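Local coordinates for SusD superfamily protein (Bacteroides vulgatus ATCC 8482, PDB 3JQ0) that probably binds nutrients, perhaps carbohydrates, at the bacterial outer membrane, as other members of the SusD family do, at residues 192-197 / 452-457; 310-315 / 396-401; 409-414 / 438-443; 430-435 / 461-466. All blocks are in the same frame, centred on the assembly; numbering follows the deposited sequence. Where two conformers were deposited one is given.

Interaction 1. Residues 192-197 / 452-457; sequences AYLWSG and IRLLGW. With SO4 (sulfate ion), chain G.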
# COMPACT_ATOMS: atom_id res chain seq x y z
N ALA A 192 3.31 6.19 12.24
CA ALA A 192 2.48 7.04 13.09
C ALA A 192 3.27 8.22 13.65
O ALA A 192 2.77 9.35 13.69
CB ALA A 192 1.89 6.22 14.25
N TYR A 193 4.53 7.98 14.07
CA TYR A 193 5.33 9.07 14.60
C TYR A 193 5.85 9.97 13.48
O TYR A 193 6.04 11.18 13.72
CB TYR A 193 6.41 8.55 15.56
CG TYR A 193 5.86 8.18 16.89
CD1 TYR A 193 5.29 6.94 17.15
CD2 TYR A 193 5.93 9.08 17.96
CE1 TYR A 193 4.78 6.64 18.40
CE2 TYR A 193 5.43 8.77 19.21
CZ TYR A 193 4.84 7.54 19.43
OH TYR A 193 4.34 7.20 20.67
N LEU A 194 6.09 9.47 12.26
CA LEU A 194 6.32 10.39 11.16
C LEU A 194 5.13 11.32 10.95
O LEU A 194 5.29 12.54 10.77
CB LEU A 194 6.62 9.64 9.85
CG LEU A 194 7.99 9.05 9.63
CD1 LEU A 194 8.04 8.34 8.27
CD2 LEU A 194 9.07 10.13 9.70
N TRP A 195 3.92 10.75 10.99
CA TRP A 195 2.73 11.50 10.74
C TRP A 195 2.52 12.55 11.84
O TRP A 195 2.29 13.74 11.58
CB TRP A 195 1.50 10.59 10.68
CG TRP A 195 0.25 11.31 10.29
CD1 TRP A 195 -0.60 11.97 11.13
CD2 TRP A 195 -0.26 11.50 8.97
NE1 TRP A 195 -1.60 12.56 10.41
CE2 TRP A 195 -1.42 12.27 9.09
CE3 TRP A 195 0.15 11.08 7.70
CZ2 TRP A 195 -2.19 12.65 7.98
CZ3 TRP A 195 -0.58 11.46 6.62
CH2 TRP A 195 -1.76 12.21 6.77
N SER A 196 2.64 12.15 13.10
CA SER A 196 2.48 13.19 14.12
C SER A 196 3.60 14.21 14.07
O SER A 196 3.35 15.39 14.27
CB SER A 196 2.34 12.63 15.52
OG SER A 196 3.49 11.94 15.94
N GLY A 197 4.82 13.78 13.72
CA GLY A 197 5.94 14.71 13.63
C GLY A 197 5.72 15.78 12.56
O GLY A 197 6.01 16.96 12.78
N ILE A 452 2.40 11.55 -0.19
CA ILE A 452 2.30 12.98 -0.44
C ILE A 452 1.52 13.67 0.67
O ILE A 452 1.84 14.78 1.08
CB ILE A 452 1.84 13.29 -1.88
CG1 ILE A 452 0.40 12.87 -2.16
CG2 ILE A 452 2.83 12.68 -2.87
CD1 ILE A 452 -0.06 13.12 -3.59
N ARG A 453 0.48 13.01 1.18
CA ARG A 453 -0.27 13.53 2.32
C ARG A 453 0.63 13.73 3.54
O ARG A 453 0.53 14.76 4.23
CB ARG A 453 -1.41 12.59 2.68
CG ARG A 453 -2.63 12.74 1.78
CD ARG A 453 -3.54 13.86 2.25
NE ARG A 453 -4.29 13.44 3.45
CZ ARG A 453 -4.33 14.06 4.62
NH1 ARG A 453 -3.62 15.16 4.84
NH2 ARG A 453 -5.09 13.55 5.57
N LEU A 454 1.51 12.77 3.82
CA LEU A 454 2.44 12.91 4.96
C LEU A 454 3.25 14.19 4.85
O LEU A 454 3.34 14.96 5.81
CB LEU A 454 3.35 11.72 5.02
CG LEU A 454 4.52 11.85 5.99
CD1 LEU A 454 4.07 11.98 7.49
CD2 LEU A 454 5.43 10.65 5.83
N LEU A 455 3.81 14.44 3.68
CA LEU A 455 4.69 15.60 3.52
C LEU A 455 4.00 16.91 3.43
O LEU A 455 4.61 17.95 3.72
CB LEU A 455 5.70 15.38 2.38
CG LEU A 455 6.76 14.31 2.67
CD1 LEU A 455 7.72 14.15 1.45
CD2 LEU A 455 7.54 14.54 3.96
N GLY A 456 2.71 16.92 3.06
CA GLY A 456 1.88 18.08 3.21
C GLY A 456 1.35 18.66 1.91
O GLY A 456 1.66 18.17 0.82
N TRP A 457 0.61 19.76 2.05
CA TRP A 457 -0.12 20.34 0.92
C TRP A 457 0.79 20.63 -0.27
O TRP A 457 0.40 20.38 -1.41
CB TRP A 457 -0.85 21.61 1.33
CG TRP A 457 -1.41 22.39 0.18
CD1 TRP A 457 -1.01 23.64 -0.25
CD2 TRP A 457 -2.39 21.96 -0.78
NE1 TRP A 457 -1.72 24.01 -1.36
CE2 TRP A 457 -2.59 23.01 -1.71
CE3 TRP A 457 -3.14 20.78 -0.95
CZ2 TRP A 457 -3.45 22.92 -2.78
CZ3 TRP A 457 -4.00 20.70 -2.01
CH2 TRP A 457 -4.15 21.76 -2.92
S SO4 G . 0.84 21.02 5.59
O1 SO4 G . -0.24 20.71 4.61
O2 SO4 G . 0.64 22.30 6.26
O3 SO4 G . 0.85 19.94 6.51
O4 SO4 G . 2.15 20.95 4.95

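Interaction 2. Residues 310-315 / 396-401; sequences RNNDTR and SKYFNE. With SO4 (sulfate ion), chain I.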
# COMPACT_ATOMS: atom_id res chain seq x y z
N ARG A 310 13.96 4.95 -15.11
CA ARG A 310 15.14 4.99 -15.95
C ARG A 310 15.36 3.65 -16.63
O ARG A 310 14.96 2.59 -16.13
CB ARG A 310 16.39 5.34 -15.12
CG ARG A 310 16.30 6.63 -14.31
CD ARG A 310 16.03 7.88 -15.17
NE ARG A 310 16.96 8.04 -16.29
CZ ARG A 310 18.22 8.47 -16.18
NH1 ARG A 310 18.67 8.94 -15.04
NH2 ARG A 310 18.99 8.50 -17.24
N ASN A 311 16.08 3.69 -17.76
CA ASN A 311 16.37 2.46 -18.44
C ASN A 311 17.13 1.50 -17.51
O ASN A 311 17.99 1.92 -16.72
CB ASN A 311 17.20 2.73 -19.69
CG ASN A 311 16.42 3.44 -20.80
OD1 ASN A 311 15.20 3.65 -20.79
ND2 ASN A 311 17.18 3.83 -21.81
N ASN A 312 16.80 0.23 -17.62
CA ASN A 312 17.41 -0.84 -16.89
C ASN A 312 17.00 -0.94 -15.42
O ASN A 312 17.48 -1.83 -14.70
CB ASN A 312 18.95 -0.83 -17.08
CG ASN A 312 19.32 -0.84 -18.55
OD1 ASN A 312 19.88 0.14 -19.10
ND2 ASN A 312 18.88 -1.88 -19.19
N ASP A 313 16.04 -0.12 -14.98
CA ASP A 313 15.39 -0.32 -13.70
C ASP A 313 14.38 -1.45 -13.92
O ASP A 313 13.40 -1.28 -14.63
CB ASP A 313 14.73 0.98 -13.25
CG ASP A 313 14.01 0.84 -11.94
OD1 ASP A 313 13.74 -0.28 -11.45
OD2 ASP A 313 13.69 1.94 -11.37
N THR A 314 14.63 -2.61 -13.35
CA THR A 314 13.77 -3.76 -13.59
C THR A 314 12.36 -3.59 -13.03
O THR A 314 11.43 -4.30 -13.43
CB THR A 314 14.35 -5.11 -13.05
OG1 THR A 314 14.17 -5.14 -11.64
CG2 THR A 314 15.80 -5.33 -13.42
N ARG A 315 12.17 -2.60 -12.15
CA ARG A 315 10.82 -2.35 -11.65
C ARG A 315 9.87 -1.90 -12.76
O ARG A 315 8.66 -2.04 -12.64
CB ARG A 315 10.82 -1.32 -10.55
CG ARG A 315 11.66 -1.75 -9.36
CD ARG A 315 11.72 -0.69 -8.28
NE ARG A 315 12.53 0.45 -8.76
CZ ARG A 315 13.09 1.35 -7.96
NH1 ARG A 315 12.85 1.36 -6.66
NH2 ARG A 315 13.88 2.27 -8.50
N SER A 396 23.00 -5.44 -8.88
CA SER A 396 24.32 -4.99 -8.53
C SER A 396 25.24 -4.75 -9.73
O SER A 396 26.04 -3.81 -9.72
CB SER A 396 25.01 -6.01 -7.58
OG SER A 396 24.31 -6.08 -6.36
N LYS A 397 25.22 -5.63 -10.72
CA LYS A 397 26.14 -5.48 -11.83
C LYS A 397 25.94 -4.12 -12.53
O LYS A 397 26.89 -3.34 -12.70
CB LYS A 397 25.99 -6.64 -12.83
CG LYS A 397 26.99 -6.59 -13.96
CD LYS A 397 26.79 -7.72 -14.96
CE LYS A 397 27.77 -7.68 -16.12
NZ LYS A 397 28.96 -8.33 -15.52
N TYR A 398 24.73 -3.84 -12.96
CA TYR A 398 24.45 -2.61 -13.64
C TYR A 398 24.61 -1.43 -12.72
O TYR A 398 25.17 -0.40 -13.10
CB TYR A 398 23.04 -2.65 -14.21
CG TYR A 398 22.70 -1.48 -15.07
CD1 TYR A 398 22.22 -0.30 -14.53
CD2 TYR A 398 22.90 -1.53 -16.44
CE1 TYR A 398 21.97 0.81 -15.34
CE2 TYR A 398 22.62 -0.44 -17.27
CZ TYR A 398 22.16 0.72 -16.72
OH TYR A 398 21.91 1.79 -17.53
N PHE A 399 24.14 -1.53 -11.49
CA PHE A 399 24.24 -0.43 -10.53
C PHE A 399 25.70 -0.01 -10.37
O PHE A 399 26.03 1.18 -10.44
CB PHE A 399 23.64 -0.87 -9.22
CG PHE A 399 23.64 0.19 -8.17
CD1 PHE A 399 22.66 1.13 -8.12
CD2 PHE A 399 24.66 0.24 -7.22
CE1 PHE A 399 22.70 2.18 -7.13
CE2 PHE A 399 24.72 1.22 -6.24
CZ PHE A 399 23.74 2.14 -6.18
N ASN A 400 26.57 -0.98 -10.15
CA ASN A 400 27.99 -0.68 -9.90
C ASN A 400 28.69 -0.08 -11.09
O ASN A 400 29.69 0.60 -10.90
CB ASN A 400 28.70 -1.93 -9.40
CG ASN A 400 28.32 -2.29 -7.94
OD1 ASN A 400 27.85 -1.44 -7.19
ND2 ASN A 400 28.48 -3.58 -7.56
N GLU A 401 28.19 -0.33 -12.30
CA GLU A 401 28.75 0.19 -13.51
C GLU A 401 28.20 1.58 -13.83
O GLU A 401 28.76 2.28 -14.68
CB GLU A 401 28.41 -0.73 -14.71
CG GLU A 401 28.99 -2.11 -14.82
CD GLU A 401 28.19 -3.11 -15.86
OE1 GLU A 401 26.91 -2.99 -16.26
OE2 GLU A 401 28.88 -4.11 -16.23
S SO4 I . 16.92 6.93 -19.90
O1 SO4 I . 15.65 7.31 -20.57
O2 SO4 I . 17.92 8.00 -19.89
O3 SO4 I . 16.45 6.50 -18.64
O4 SO4 I . 17.45 5.95 -20.81

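Interaction 3. Residues 409-414 / 438-443; sequences PNDNDP and RLREFM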
# COMPACT_ATOMS: atom_id res chain seq x y z
N PRO A 409 23.25 10.56 -5.23
CA PRO A 409 22.29 11.59 -5.61
C PRO A 409 22.46 12.06 -7.08
O PRO A 409 22.32 13.24 -7.40
CB PRO A 409 22.63 12.74 -4.68
CG PRO A 409 24.15 12.71 -4.68
CD PRO A 409 24.48 11.21 -4.70
N ASN A 410 22.72 11.10 -7.99
CA ASN A 410 23.12 11.40 -9.34
C ASN A 410 22.07 11.15 -10.41
O ASN A 410 22.33 11.38 -11.58
CB ASN A 410 24.38 10.56 -9.70
CG ASN A 410 25.48 10.74 -8.71
OD1 ASN A 410 25.72 11.86 -8.22
ND2 ASN A 410 26.14 9.65 -8.35
N ASP A 411 20.88 10.73 -10.01
CA ASP A 411 19.80 10.42 -10.93
C ASP A 411 19.09 11.72 -11.32
O ASP A 411 18.06 12.09 -10.72
CB ASP A 411 18.88 9.35 -10.38
CG ASP A 411 17.75 8.95 -11.29
OD1 ASP A 411 17.62 9.49 -12.40
OD2 ASP A 411 16.95 8.09 -10.81
N ASN A 412 19.70 12.42 -12.27
CA ASN A 412 19.40 13.82 -12.59
C ASN A 412 19.12 14.09 -14.08
O ASN A 412 18.90 15.24 -14.45
CB ASN A 412 20.54 14.71 -12.10
CG ASN A 412 20.68 14.69 -10.61
OD1 ASN A 412 19.68 14.76 -9.91
ND2 ASN A 412 21.90 14.63 -10.11
N ASP A 413 19.20 13.07 -14.92
CA ASP A 413 19.23 13.24 -16.38
C ASP A 413 18.23 14.29 -16.86
O ASP A 413 17.01 14.13 -16.73
CB ASP A 413 18.91 11.95 -17.09
CG ASP A 413 18.99 12.10 -18.58
OD1 ASP A 413 20.12 12.33 -19.06
OD2 ASP A 413 17.96 12.06 -19.25
N PRO A 414 18.72 15.38 -17.49
CA PRO A 414 17.80 16.46 -17.87
C PRO A 414 16.67 16.05 -18.79
O PRO A 414 15.50 16.43 -18.56
CB PRO A 414 18.72 17.50 -18.50
CG PRO A 414 19.98 17.34 -17.73
CD PRO A 414 20.11 15.86 -17.45
N ARG A 438 9.86 5.80 -3.69
CA ARG A 438 8.67 5.12 -3.26
C ARG A 438 7.67 4.95 -4.38
O ARG A 438 6.98 3.92 -4.47
CB ARG A 438 8.02 5.81 -2.05
CG ARG A 438 8.84 5.71 -0.79
CD ARG A 438 8.12 6.31 0.41
NE ARG A 438 6.96 5.60 0.82
CZ ARG A 438 6.94 4.50 1.53
NH1 ARG A 438 8.05 3.91 1.90
NH2 ARG A 438 5.77 3.97 1.89
N LEU A 439 7.58 5.93 -5.27
CA LEU A 439 6.69 5.84 -6.42
C LEU A 439 7.10 4.63 -7.29
O LEU A 439 6.28 3.80 -7.67
CB LEU A 439 6.68 7.15 -7.22
CG LEU A 439 5.88 7.15 -8.52
CD1 LEU A 439 4.45 6.70 -8.37
CD2 LEU A 439 5.99 8.50 -9.17
N ARG A 440 8.39 4.57 -7.60
CA ARG A 440 8.92 3.48 -8.40
C ARG A 440 8.77 2.13 -7.72
O ARG A 440 8.57 1.10 -8.41
CB ARG A 440 10.40 3.77 -8.72
CG ARG A 440 10.58 4.91 -9.71
CD ARG A 440 12.04 5.25 -9.94
NE ARG A 440 12.16 6.24 -11.01
CZ ARG A 440 13.24 6.96 -11.27
NH1 ARG A 440 14.28 6.95 -10.46
NH2 ARG A 440 13.23 7.74 -12.34
N GLU A 441 8.89 2.07 -6.40
CA GLU A 441 8.96 0.83 -5.66
C GLU A 441 7.55 0.25 -5.40
O GLU A 441 7.43 -0.98 -5.30
CB GLU A 441 9.69 1.12 -4.32
CG GLU A 441 9.98 -0.10 -3.49
CD GLU A 441 10.96 -1.12 -4.09
OE1 GLU A 441 11.78 -0.71 -4.93
OE2 GLU A 441 10.92 -2.31 -3.62
N PHE A 442 6.52 1.08 -5.23
CA PHE A 442 5.28 0.68 -4.60
C PHE A 442 4.03 0.83 -5.45
O PHE A 442 2.92 0.85 -4.92
CB PHE A 442 5.07 1.41 -3.25
CG PHE A 442 6.11 1.01 -2.21
CD1 PHE A 442 6.12 -0.28 -1.70
CD2 PHE A 442 7.07 1.91 -1.78
CE1 PHE A 442 7.08 -0.67 -0.75
CE2 PHE A 442 8.00 1.53 -0.85
CZ PHE A 442 8.06 0.24 -0.39
N MSE A 443 4.15 0.83 -6.79
CA MSE A 443 2.94 0.86 -7.59
C MSE A 443 2.02 -0.26 -7.23
O MSE A 443 2.46 -1.42 -7.06
CB MSE A 443 3.26 0.79 -9.10
CG MSE A 443 4.11 1.89 -9.64
SE MSE A 443 4.19 1.89 -11.56
CE MSE A 443 2.43 2.69 -11.84

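Interaction 4. Residues 430-435 / 461-466; sequences ALEAIL and HQYSSA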
# COMPACT_ATOMS: atom_id res chain seq x y z
N ALA A 430 16.51 15.61 -1.05
CA ALA A 430 16.34 14.25 -0.54
C ALA A 430 14.89 13.83 -0.35
O ALA A 430 14.56 12.69 -0.64
CB ALA A 430 17.12 14.13 0.75
N LEU A 431 14.02 14.74 0.10
CA LEU A 431 12.62 14.40 0.22
C LEU A 431 11.98 14.03 -1.12
O LEU A 431 11.31 13.00 -1.22
CB LEU A 431 11.79 15.51 0.88
CG LEU A 431 12.05 15.74 2.35
CD1 LEU A 431 11.19 16.91 2.82
CD2 LEU A 431 11.80 14.48 3.24
N GLU A 432 12.23 14.82 -2.16
CA GLU A 432 11.78 14.49 -3.46
C GLU A 432 12.35 13.18 -3.94
O GLU A 432 11.65 12.37 -4.57
CB GLU A 432 12.07 15.62 -4.43
CG GLU A 432 11.19 16.84 -4.27
CD GLU A 432 9.81 16.74 -4.89
OE1 GLU A 432 9.42 15.67 -5.45
OE2 GLU A 432 9.11 17.78 -4.84
N ALA A 433 13.63 12.94 -3.67
CA ALA A 433 14.23 11.69 -4.12
C ALA A 433 13.56 10.48 -3.48
O ALA A 433 13.40 9.45 -4.13
CB ALA A 433 15.75 11.65 -3.84
N ILE A 434 13.18 10.59 -2.21
CA ILE A 434 12.52 9.48 -1.52
C ILE A 434 11.09 9.32 -2.05
O ILE A 434 10.64 8.19 -2.24
CB ILE A 434 12.55 9.66 -0.01
CG1 ILE A 434 14.01 9.59 0.49
CG2 ILE A 434 11.74 8.56 0.69
CD1 ILE A 434 14.20 10.15 1.90
N LEU A 435 10.38 10.42 -2.33
CA LEU A 435 9.06 10.29 -2.97
C LEU A 435 9.19 9.55 -4.30
O LEU A 435 8.38 8.67 -4.59
CB LEU A 435 8.41 11.65 -3.21
CG LEU A 435 7.87 12.36 -1.99
CD1 LEU A 435 7.33 13.72 -2.44
CD2 LEU A 435 6.79 11.57 -1.27
N HIS A 461 -0.32 18.99 -3.73
CA HIS A 461 -0.70 19.82 -4.84
C HIS A 461 0.15 19.56 -6.08
O HIS A 461 -0.33 19.67 -7.19
CB HIS A 461 -0.69 21.26 -4.37
CG HIS A 461 -1.21 22.25 -5.37
ND1 HIS A 461 -2.38 22.06 -6.07
CD2 HIS A 461 -0.75 23.46 -5.73
CE1 HIS A 461 -2.62 23.10 -6.83
NE2 HIS A 461 -1.62 23.96 -6.67
N GLN A 462 1.42 19.24 -5.89
CA GLN A 462 2.27 18.87 -7.01
C GLN A 462 1.81 17.59 -7.68
O GLN A 462 1.90 17.43 -8.91
CB GLN A 462 3.74 18.62 -6.55
CG GLN A 462 4.52 19.83 -6.19
CD GLN A 462 5.95 19.59 -5.79
OE1 GLN A 462 6.65 20.58 -5.61
NE2 GLN A 462 6.40 18.36 -5.62
N TYR A 463 1.36 16.62 -6.86
CA TYR A 463 1.23 15.24 -7.28
C TYR A 463 -0.21 14.71 -7.19
O TYR A 463 -0.42 13.51 -7.18
CB TYR A 463 2.21 14.38 -6.52
CG TYR A 463 3.69 14.76 -6.74
CD1 TYR A 463 4.18 14.93 -8.03
CD2 TYR A 463 4.55 14.87 -5.66
CE1 TYR A 463 5.52 15.24 -8.25
CE2 TYR A 463 5.87 15.18 -5.86
CZ TYR A 463 6.36 15.35 -7.15
OH TYR A 463 7.71 15.65 -7.37
N SER A 464 -1.17 15.60 -7.22
CA SER A 464 -2.57 15.24 -7.29
C SER A 464 -3.39 16.43 -7.68
O SER A 464 -2.94 17.57 -7.58
CB SER A 464 -3.10 14.72 -5.93
OG SER A 464 -3.47 15.78 -5.05
N SER A 465 -4.66 16.17 -7.97
CA SER A 465 -5.68 17.21 -8.23
C SER A 465 -6.54 17.51 -7.00
O SER A 465 -7.55 18.19 -7.13
CB SER A 465 -6.55 16.79 -9.37
OG SER A 465 -7.16 15.54 -9.06
N ALA A 466 -6.11 17.07 -5.81
CA ALA A 466 -6.89 17.33 -4.61
C ALA A 466 -6.98 18.81 -4.30
O ALA A 466 -6.09 19.58 -4.62
CB ALA A 466 -6.29 16.55 -3.44

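Interaction 1. Residues 192-197 / 452-457
The benzo edge of Trp195 points at the flat face of the Arg453 guanidinium, the reverse of the usual case in which the cation lies over the ring. The two planes stand 86° apart, and CH2 of Trp195 is 3.8 Å from NH2 of Arg453. Bends at chi2 and chi3 fold the arginine back to this edge, and its NH2 also donates to the carbonyl of Arg120, which helps to fix the guanidinium. Beside it, Leu454 fills the groove between Leu194 and Trp195. Its CD1 lies 3.5 Å from Leu194 O and 3.5 Å from Trp195 CA, and 4.0 Å from CE3 of the indole. The branch reaches the other helix because CG is anti to the backbone N (chi1 169°). The helices are close here, the CA atoms of Trp195 and Leu454 being 6.0 Å apart. Past the helix end, Gly456 has positive phi and acts as the N-cap of the next helix. There Trp457 N donates to sulfate O1 at 2.9 Å; the anion, probably from the crystallisation liquor, is also bound by Gln199 NE2. Gln199 and Arg198 further bond the carbonyls of Leu454 and Leu455, respectively, tying the end of helix 182-199 to that of helix 448-455. Around this buried joint, Leu194 continues onto helices 204-217 and 364-377, Trp195 touches Met153 of helix 149-167, and Arg453 packs on the loop residue Leu472.

Interaction 2. Residues 310-315 / 396-401
Asn312, third residue of a type II beta turn running from Arg310 to Asp313, rests on the ring of Tyr398 from helix 396-401. This CH-pi contact carries the surface junction: CB of Asn312 is 3.7 Å from the centroid of the Tyr398 ring and only 16° off its normal. The amide continues toward the phenol end, its plane turned 45° to the ring, and places OD1 of Asn312 3.1 Å from OH of Tyr398. With CG anti to the backbone N, the tyrosine extends from its helix to the turn, and its ring also stacks with that of His402.

Charged and capping bonds shape the loop itself. Asp313 OD1 accepts from Arg315 N at 2.9 Å, capping the entry to helix 315-319, while NE and NH2 of Arg315 grip the two carboxylate oxygens side-on.

Anion binding forms a third group, on a sulfate probably taken from the crystallisation liquor. Its O3 receives both Asn311 N, at 3.0 Å, and Arg310 NE. The ion lies at the edge of the Arg310 guanidinium, where NH2 of Arg310 donates to sulfate O2 over 2.9 Å at 168°.

Interaction 3. Residues 409-414 / 438-443
The carboxylate of Asp411 meets the guanidinium of Arg440 edge to edge, the two planes only 13° apart, with OD2 in the guanidinium plane at the NH1 corner. Just past the end of helix 430-441, the ring of Phe442 has CG of Glu441 3.6 Å above one face, toward the rim. In a separate contact, CE2 of Phe442 lies over a face of the Arg438 guanidinium. Asp411 is the centre of an inverse gamma turn in the loop before helix 414-417, and the turn presents its side chain to helix 430-441. The contact is a single-pronged salt bridge. Arg440 NH1 donates to Asp411 OD2 at 2.9 Å and 161°, approaching nearly in line with the C-O bond and not from the side of the other oxygen. Length makes this possible: the CA atoms of Asp411 and Arg440 are 13.2 Å apart, and the gap is closed mainly by the arginine, whose chain is extended from CG to NE. Both groups are buried and have further partners. Arg440 NE donates to Gly308 O, whereas OD1 of Asp411 pairs with Arg310 NH1 and with the hydroxyl of Tyr417. One carboxylate thus draws together two arginines and a tyrosine, a setting that would probably favour its ionised form. Nearby, Asp413 takes the N-cap position of helix 414-417. The loop, which enters Pro409 through a cis peptide bond, is braced by its own amide: Asn412 ND2 lies in the carbonyl plane of Pro409, 3.1 Å from its O.

Interaction 4. Residues 430-435 / 461-466
Helices 430-441 and 457-463 are bridged by one buried carboxylate, that of Glu432, which receives a separate donor on each oxygen from the adjacent residues Gln462 and Tyr463. Gln462 NE2 donates to Glu432 OE2 at 2.9 Å and 175°. The bond uses the syn lone pair and lies in the amide plane, with the two flat groups 21° apart. Tyr463 OH gives a shorter bond, 2.6 Å to OE1 of Glu432, again on the syn side but tilted out of the carboxylate plane. Here the phenol ring is turned 80° to the carboxylate, and OE1 sits at the ring's edge. A bend at chi2 directs the glutamate across, while Gln462 comes from the other helix as an extended arm.

The setting is the carboxy-terminal helical part of the SusD fold, where these helices precede and follow helix 448-455 in the chain. Lys424 bonds the same tyrosine hydroxyl, probably helping to keep the glutamate charged, and Arg448 makes a cation-pi contact with the ring. The ring is further confined by CB of Gln462, 3.8 Å above its centre. Leu435 adds an apolar touch, its CD1 4.0 Å from Tyr463 CE2. Immediately downstream, the chain folds into an ST turn in which Ala466 N donates to Ser464 OG at 3.0 Å.

Interaction 1 closes the longest loop, joining helix 182-199 to helix 448-455, and interactions 2 and 3 follow one another inside it. Interaction 4 crosses both 1 and 3 along the chain, so contacts among helices 430-441, 448-455 and 457-463 overlap in sequence. Interactions 3 and 4 share helix 430-441, with centres 12 Å apart. Interactions 1 and 4 are also 12 Å apart and touch, for instance through Leu455 and Leu435. Salt bridges from Arg310 to Asp411 and from Arg315 to Glu441 join interaction 2 to interaction 3, whereas interactions 1 and 2 lie 31 Å apart. A nearly continuous series thus runs from the surface turn through helix 430-441 to the helices around residue 195.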